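Local coordinates for Alr4995 protein (Nostoc sp., PDB 6LRF) that acts as a bifunctional arginine dihydrolase and ornithine cyclodeaminase, its N-terminal hydrolase part belonging to the guanidino-group-modifying enzyme family, at residues L8-D13 with V57-G62; E141-P146 with K334-S339; N401-G406 with C421-D426. All blocks are in the same frame, centred on the assembly; numbering follows the deposited sequence.

Contact 1 of 3, residues L8-D13 with V57-G62; sequences LMCPPD and VTPQKG
Leu8 and Val57 meet obliquely, branch against branch. Leu8 holds CG anti to its backbone N (chi1 177°), which brings CD1 to 3.6 Å from Val57 CG2, while CG and CD2 lie only slightly farther from the same methyl. Val57 CG2 is the branch beside its own backbone N, so it sits next to the one backbone bond of the contact: Val57 N donates to Met9 O over 2.9 Å, nearly straight and almost along the C=O axis. This bond prolongs the parallel pairing of strands 6-9 and 53-56 by one step past the end of the second strand, in the three-stranded sheet of the arginine dihydrolase part, a family whose fold is a five-bladed alpha/beta propeller. Cys10 points its CB at segment 57-62, 4.1 Å from Val57 CB. Its SG, also anti to the backbone N, lies alongside the backbone that follows, 4.0 Å from Pro59 CA. Farther on, the rings of Pro11 and Pro59 cross at about a right angle, with Pro11 CG 3.8 Å from Pro59 CG. Asp13, two residues on from Pro11, crosses the same ring obliquely, and its OD2 comes to 3.7 Å from Pro59 CG, a van der Waals touch. Met9, a selenomethionine, turns its side chain away to Trp41 and Leu44 of helix 34-49, whereas Leu8 also rests on Trp100 of helix 93-103. With a single hydrogen bond and otherwise van der Waals contact, mostly between apolar groups, the two segments are aligned at Val57, and side-chain packing takes over beyond it.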
# COMPACT_ATOMS: atom_id res chain seq x y z
N LEU B 8 -41.38 -35.51 -24.68
CA LEU B 8 -41.70 -36.21 -23.45
C LEU B 8 -41.76 -35.22 -22.30
O LEU B 8 -40.83 -34.42 -22.14
CB LEU B 8 -40.66 -37.27 -23.17
CG LEU B 8 -40.84 -38.04 -21.88
CD1 LEU B 8 -42.13 -38.83 -21.96
CD2 LEU B 8 -39.65 -38.92 -21.70
N MSE B 9 -42.83 -35.26 -21.50
CA MSE B 9 -42.92 -34.44 -20.30
C MSE B 9 -43.35 -35.27 -19.10
O MSE B 9 -43.57 -36.47 -19.21
CB MSE B 9 -43.88 -33.27 -20.50
CG MSE B 9 -43.45 -32.32 -21.59
SE MSE B 9 -44.58 -30.71 -21.78
CE MSE B 9 -44.26 -29.87 -20.02
N CYS B 10 -43.47 -34.62 -17.95
CA CYS B 10 -43.91 -35.32 -16.76
C CYS B 10 -44.59 -34.32 -15.85
O CYS B 10 -43.96 -33.34 -15.42
CB CYS B 10 -42.74 -36.02 -16.07
SG CYS B 10 -43.19 -36.91 -14.57
N PRO B 11 -45.88 -34.56 -15.56
CA PRO B 11 -46.70 -33.64 -14.76
C PRO B 11 -46.18 -33.49 -13.33
O PRO B 11 -45.60 -34.42 -12.76
CB PRO B 11 -48.09 -34.30 -14.80
CG PRO B 11 -47.82 -35.73 -15.06
CD PRO B 11 -46.63 -35.75 -15.98
N PRO B 12 -46.40 -32.30 -12.74
CA PRO B 12 -45.87 -31.94 -11.42
C PRO B 12 -46.64 -32.51 -10.23
O PRO B 12 -46.71 -31.83 -9.21
CB PRO B 12 -45.98 -30.41 -11.42
CG PRO B 12 -47.10 -30.12 -12.33
CD PRO B 12 -47.04 -31.15 -13.41
N ASP B 13 -47.17 -33.73 -10.36
CA ASP B 13 -48.03 -34.32 -9.31
C ASP B 13 -47.33 -34.42 -7.95
O ASP B 13 -47.98 -34.32 -6.91
CB ASP B 13 -48.52 -35.71 -9.74
CG ASP B 13 -49.60 -35.66 -10.83
OD1 ASP B 13 -49.80 -34.59 -11.45
OD2 ASP B 13 -50.25 -36.70 -11.08
N VAL B 57 -44.51 -39.23 -18.88
CA VAL B 57 -44.03 -40.25 -17.95
C VAL B 57 -44.99 -40.29 -16.78
O VAL B 57 -45.54 -39.26 -16.42
CB VAL B 57 -42.60 -39.94 -17.40
CG1 VAL B 57 -42.10 -41.07 -16.49
CG2 VAL B 57 -41.62 -39.67 -18.52
N THR B 58 -45.17 -41.45 -16.15
CA THR B 58 -45.99 -41.52 -14.94
C THR B 58 -45.23 -40.99 -13.73
O THR B 58 -44.23 -41.59 -13.32
CB THR B 58 -46.43 -42.95 -14.65
OG1 THR B 58 -47.16 -43.45 -15.77
CG2 THR B 58 -47.31 -42.97 -13.42
N PRO B 59 -45.70 -39.87 -13.16
CA PRO B 59 -45.03 -39.27 -11.99
C PRO B 59 -44.94 -40.24 -10.82
O PRO B 59 -45.78 -41.12 -10.68
CB PRO B 59 -45.92 -38.06 -11.65
CG PRO B 59 -47.22 -38.31 -12.35
CD PRO B 59 -46.89 -39.11 -13.57
N GLN B 60 -43.91 -40.08 -10.01
CA GLN B 60 -43.68 -40.99 -8.90
C GLN B 60 -43.43 -40.19 -7.62
O GLN B 60 -42.66 -39.22 -7.62
CB GLN B 60 -42.49 -41.91 -9.19
CG GLN B 60 -42.62 -42.69 -10.51
CD GLN B 60 -43.66 -43.80 -10.44
OE1 GLN B 60 -43.84 -44.43 -9.39
NE2 GLN B 60 -44.33 -44.06 -11.55
N LYS B 61 -44.09 -40.58 -6.53
CA LYS B 61 -43.86 -39.95 -5.23
C LYS B 61 -42.40 -40.15 -4.83
O LYS B 61 -41.87 -41.26 -4.94
CB LYS B 61 -44.78 -40.54 -4.16
CG LYS B 61 -46.20 -39.98 -4.11
CD LYS B 61 -46.60 -39.64 -2.65
CE LYS B 61 -48.11 -39.70 -2.37
NZ LYS B 61 -48.98 -39.38 -3.54
N GLY B 62 -41.76 -39.08 -4.36
CA GLY B 62 -40.41 -39.16 -3.84
C GLY B 62 -39.31 -38.87 -4.86
O GLY B 62 -38.12 -38.92 -4.53

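Contact 2 of 3, residues E141-P146 with K334-S339; sequences ELDSHP and KVSAPS
This is a buried contact that sets a polar cluster beside apolar packing, where the turn leading into helix 145-152 is tied to the last residues of strand 329-337. Asp143 carries the polar side. Its CG stands anti to the carbonyl carbon (chi1 -79°), so that the carboxylate reaches two strand residues at once. Ser336 OG donates to Asp143 OD1 over 2.7 Å, on the syn lone pair. Lys334, its chain bent at chi3 and chi4, comes tip to tip with the acid, and NZ forms a salt bridge with Asp143 OD2 at 3.0 Å, arriving from above the carboxylate plane. Water 1 donates to Asp143 OD2 and to Ser336 OG, each at 3.0 Å. Lys334 and Ser336 alternate with Val335 along the strand, so both face the turn. The strand belongs to a six-stranded mixed sheet that also holds strands 132-136 and 155-160 of the hydrolase part, so the sheet runs on from that part into the following region. Arg325 of the second subunit adds another salt bridge to Asp143 OD2; with two cations beside it, the carboxylate is probably kept ionised. Next to this group Leu142, CG anti to its backbone N, sets CD2 at 3.8 Å from Ser336 O and 4.0 Å from Pro338 CD, crossing the proline at about a right angle. In the turn, Glu141 O accepts from both Ser144 N and Ser144 OG.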
# COMPACT_ATOMS: atom_id res chain seq x y z
N GLU B 141 -19.53 -36.06 -16.86
CA GLU B 141 -18.09 -36.25 -16.95
C GLU B 141 -17.59 -36.19 -18.38
O GLU B 141 -18.25 -36.66 -19.32
CB GLU B 141 -17.69 -37.59 -16.35
CG GLU B 141 -17.78 -37.64 -14.85
CD GLU B 141 -16.55 -37.07 -14.16
OE1 GLU B 141 -15.49 -36.93 -14.82
OE2 GLU B 141 -16.65 -36.75 -12.95
N LEU B 142 -16.41 -35.62 -18.53
CA LEU B 142 -15.74 -35.52 -19.82
C LEU B 142 -15.60 -36.89 -20.48
O LEU B 142 -15.78 -37.04 -21.70
CB LEU B 142 -14.36 -34.87 -19.62
CG LEU B 142 -13.48 -34.76 -20.87
CD1 LEU B 142 -14.22 -33.97 -21.95
CD2 LEU B 142 -12.15 -34.08 -20.49
N ASP B 143 -15.33 -37.90 -19.66
CA ASP B 143 -15.17 -39.26 -20.17
C ASP B 143 -16.46 -39.92 -20.72
O ASP B 143 -16.39 -40.97 -21.35
CB ASP B 143 -14.58 -40.14 -19.08
CG ASP B 143 -13.08 -39.94 -18.92
OD1 ASP B 143 -12.46 -39.29 -19.79
OD2 ASP B 143 -12.51 -40.47 -17.93
N SER B 144 -17.62 -39.33 -20.48
CA SER B 144 -18.84 -39.88 -21.08
C SER B 144 -18.95 -39.55 -22.57
O SER B 144 -19.68 -40.22 -23.31
CB SER B 144 -20.09 -39.37 -20.35
OG SER B 144 -20.30 -37.97 -20.56
N HIS B 145 -18.21 -38.55 -23.02
CA HIS B 145 -18.42 -38.04 -24.37
C HIS B 145 -18.04 -39.05 -25.46
O HIS B 145 -18.76 -39.14 -26.46
CB HIS B 145 -17.67 -36.71 -24.55
CG HIS B 145 -18.21 -35.61 -23.69
ND1 HIS B 145 -17.79 -34.30 -23.78
CD2 HIS B 145 -19.16 -35.63 -22.72
CE1 HIS B 145 -18.44 -33.56 -22.90
NE2 HIS B 145 -19.28 -34.34 -22.25
N PRO B 146 -16.94 -39.81 -25.29
CA PRO B 146 -16.68 -40.83 -26.32
C PRO B 146 -17.76 -41.93 -26.42
O PRO B 146 -17.91 -42.52 -27.48
CB PRO B 146 -15.36 -41.46 -25.87
CG PRO B 146 -14.68 -40.34 -25.07
CD PRO B 146 -15.82 -39.69 -24.34
N LYS B 334 -4.94 -41.57 -14.99
CA LYS B 334 -5.43 -41.41 -16.36
C LYS B 334 -5.89 -39.97 -16.51
O LYS B 334 -6.75 -39.50 -15.77
CB LYS B 334 -6.56 -42.39 -16.67
CG LYS B 334 -6.95 -42.45 -18.15
CD LYS B 334 -8.04 -43.49 -18.40
CE LYS B 334 -9.36 -43.12 -17.74
NZ LYS B 334 -10.00 -41.96 -18.42
N VAL B 335 -5.29 -39.26 -17.46
CA VAL B 335 -5.64 -37.87 -17.72
C VAL B 335 -6.50 -37.81 -18.98
O VAL B 335 -6.16 -38.44 -19.97
CB VAL B 335 -4.39 -36.99 -17.93
CG1 VAL B 335 -4.78 -35.53 -18.07
CG2 VAL B 335 -3.39 -37.19 -16.80
N SER B 336 -7.60 -37.07 -18.94
CA SER B 336 -8.40 -36.84 -20.15
C SER B 336 -8.48 -35.36 -20.46
O SER B 336 -8.49 -34.52 -19.55
CB SER B 336 -9.82 -37.40 -20.00
OG SER B 336 -9.79 -38.80 -19.73
N ALA B 337 -8.55 -35.06 -21.75
CA ALA B 337 -8.69 -33.69 -22.24
C ALA B 337 -9.72 -33.65 -23.37
O ALA B 337 -9.91 -34.65 -24.06
CB ALA B 337 -7.34 -33.17 -22.73
N PRO B 338 -10.39 -32.51 -23.56
CA PRO B 338 -11.44 -32.42 -24.57
C PRO B 338 -10.89 -32.31 -26.01
O PRO B 338 -11.64 -32.49 -26.98
CB PRO B 338 -12.20 -31.15 -24.17
CG PRO B 338 -11.12 -30.29 -23.48
CD PRO B 338 -10.30 -31.29 -22.73
N SER B 339 -9.61 -32.00 -26.13
CA SER B 339 -8.97 -31.83 -27.44
C SER B 339 -7.47 -31.99 -27.29
O SER B 339 -6.95 -31.99 -26.16
CB SER B 339 -9.27 -30.46 -28.02
OG SER B 339 -8.48 -29.49 -27.35
O HOH W 1 -10.01 -39.33 -16.78

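Contact 3 of 3, residues N401-G406 with C421-D426; sequences NQRMDG and CKILRD
Sulfur and backbone make the direct polar link: Arg403 N donates to Cys421 SG over 3.4 Å with a nearly straight N-H (165°). Cys421 points its side chain at the loop 401-406, SG anti to its own backbone N, so the sulfur lies beside the loop backbone, 3.3 Å from Arg403 O, which is hydrogen-bonded to Ser383 OG, and CB rests equally close to Asn401 O. Water-mediated links follow. Water 2 donates to Asn401 O and Cys421 O, both at 2.9 Å, water 3 joins Asn401 OD1 to the same Cys421 O, and water 4 bridges Asp405 O and Leu424 N. The loop connects strands 395-400 and 407-413, which flank strand 416-422 on either side in a seven-stranded mixed sheet; it thus passes over the end of the central strand as that chain leaves the sheet for the 3-10 turn 424-426. Two guanidiniums are held and covered here. Arg403 bends at chi3 (-78°), and its NE and NH2 grip Met404 O side-on, NE at 2.9 Å, which fixes the group. Ile423 CG2 lies over one face toward its rim, 3.7 Å from Arg403 NH1, and Met645 of the third subunit packs on Arg403. Ile423 also sets CD1 centrally over one face of the Arg425 guanidinium, whose NH2 is hydrogen-bonded to Gln617 of the third subunit. The backbones approach closely at Gly406, which has no side chain: its CA lies 3.4 Å from Lys422 O.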
# COMPACT_ATOMS: atom_id res chain seq x y z
N ASN B 401 21.87 -24.65 -22.45
CA ASN B 401 21.50 -23.23 -22.42
C ASN B 401 20.06 -23.01 -22.00
O ASN B 401 19.38 -22.13 -22.53
CB ASN B 401 21.75 -22.58 -23.78
CG ASN B 401 23.19 -22.73 -24.24
OD1 ASN B 401 23.45 -23.04 -25.39
ND2 ASN B 401 24.13 -22.52 -23.32
N GLN B 402 19.60 -23.81 -21.04
CA GLN B 402 18.21 -23.80 -20.62
C GLN B 402 17.75 -22.42 -20.19
O GLN B 402 18.40 -21.76 -19.41
CB GLN B 402 17.99 -24.79 -19.48
CG GLN B 402 16.52 -25.02 -19.12
CD GLN B 402 15.79 -25.87 -20.14
OE1 GLN B 402 16.35 -26.82 -20.69
NE2 GLN B 402 14.53 -25.54 -20.40
N ARG B 403 16.62 -21.97 -20.73
CA ARG B 403 15.91 -20.84 -20.15
C ARG B 403 14.44 -20.93 -20.50
O ARG B 403 14.05 -21.68 -21.40
CB ARG B 403 16.46 -19.49 -20.62
CG ARG B 403 16.47 -19.31 -22.10
CD ARG B 403 16.48 -17.79 -22.42
NE ARG B 403 15.15 -17.26 -22.24
CZ ARG B 403 14.81 -15.98 -22.35
NH1 ARG B 403 15.72 -15.07 -22.64
NH2 ARG B 403 13.54 -15.63 -22.17
N MSE B 404 13.61 -20.18 -19.79
CA MSE B 404 12.19 -20.24 -20.08
C MSE B 404 11.88 -19.52 -21.38
O MSE B 404 12.65 -18.66 -21.83
CB MSE B 404 11.38 -19.62 -18.93
CG MSE B 404 11.56 -18.13 -18.81
SE MSE B 404 10.20 -17.36 -17.60
CE MSE B 404 9.80 -18.94 -16.50
N ASP B 405 10.75 -19.90 -21.96
CA ASP B 405 10.15 -19.22 -23.11
C ASP B 405 11.01 -19.33 -24.35
O ASP B 405 11.00 -18.44 -25.20
CB ASP B 405 9.88 -17.76 -22.78
CG ASP B 405 8.77 -17.59 -21.75
OD1 ASP B 405 7.97 -18.54 -21.57
OD2 ASP B 405 8.71 -16.53 -21.11
N GLY B 406 11.75 -20.43 -24.47
CA GLY B 406 12.48 -20.69 -25.70
C GLY B 406 11.89 -21.85 -26.46
O GLY B 406 10.90 -22.46 -26.01
N CYS B 421 18.33 -25.00 -26.11
CA CYS B 421 17.31 -24.01 -25.87
C CYS B 421 17.67 -22.68 -26.57
O CYS B 421 18.74 -22.11 -26.35
CB CYS B 421 17.18 -23.83 -24.37
SG CYS B 421 15.73 -23.08 -23.82
N LYS B 422 16.80 -22.21 -27.45
CA LYS B 422 17.05 -20.98 -28.19
C LYS B 422 15.83 -20.09 -28.11
O LYS B 422 14.71 -20.58 -28.20
CB LYS B 422 17.37 -21.25 -29.66
CG LYS B 422 18.72 -21.91 -29.95
CD LYS B 422 18.84 -22.11 -31.44
CE LYS B 422 20.25 -21.94 -31.96
NZ LYS B 422 20.22 -21.54 -33.42
N ILE B 423 16.04 -18.79 -27.94
CA ILE B 423 14.92 -17.86 -28.03
C ILE B 423 14.48 -17.75 -29.49
O ILE B 423 15.27 -18.01 -30.40
CB ILE B 423 15.28 -16.46 -27.49
CG1 ILE B 423 16.46 -15.88 -28.28
CG2 ILE B 423 15.59 -16.55 -25.98
CD1 ILE B 423 16.82 -14.45 -27.89
N LEU B 424 13.22 -17.38 -29.71
CA LEU B 424 12.61 -17.47 -31.03
C LEU B 424 13.39 -16.74 -32.11
O LEU B 424 13.62 -17.28 -33.19
CB LEU B 424 11.18 -16.94 -31.00
CG LEU B 424 10.17 -17.68 -30.11
CD1 LEU B 424 8.80 -17.00 -30.18
CD2 LEU B 424 10.06 -19.12 -30.51
N ARG B 425 13.79 -15.50 -31.83
CA ARG B 425 14.44 -14.67 -32.85
C ARG B 425 15.81 -15.21 -33.27
O ARG B 425 16.34 -14.81 -34.30
CB ARG B 425 14.57 -13.22 -32.37
CG ARG B 425 15.50 -12.99 -31.19
CD ARG B 425 15.74 -11.50 -30.99
NE ARG B 425 16.70 -11.21 -29.91
CZ ARG B 425 16.33 -10.83 -28.69
NH1 ARG B 425 15.04 -10.71 -28.41
NH2 ARG B 425 17.23 -10.57 -27.75
N ASP B 426 16.39 -16.12 -32.49
CA ASP B 426 17.68 -16.72 -32.85
C ASP B 426 17.58 -18.03 -33.64
O ASP B 426 18.60 -18.65 -33.93
CB ASP B 426 18.53 -17.00 -31.60
CG ASP B 426 18.97 -15.73 -30.88
OD1 ASP B 426 18.99 -14.65 -31.50
OD2 ASP B 426 19.31 -15.83 -29.68
O HOH W 2 19.12 -19.97 -24.42
O HOH W 3 21.22 -21.91 -27.32
O HOH W 4 11.76 -16.99 -27.01

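In the fold
The three contacts follow one another along the chain without touching. Contact 1 lies near the periphery of the arginine dihydrolase part, its centre about 38 Å from that of the chain. Contact 2 is the most central, about 18 Å from the chain centre, and its centre is about 33 Å from those of both others. Contacts 1 and 3 lie on opposite sides of the chain's centre, with centres about 63 Å apart and nearest atoms about 51 Å apart. Contact 2 joins the hydrolase part to the region that follows, while contact 3 belongs to the C-terminal part. Contacts 2 and 3 each meet a different neighbouring subunit; contact 1 meets none.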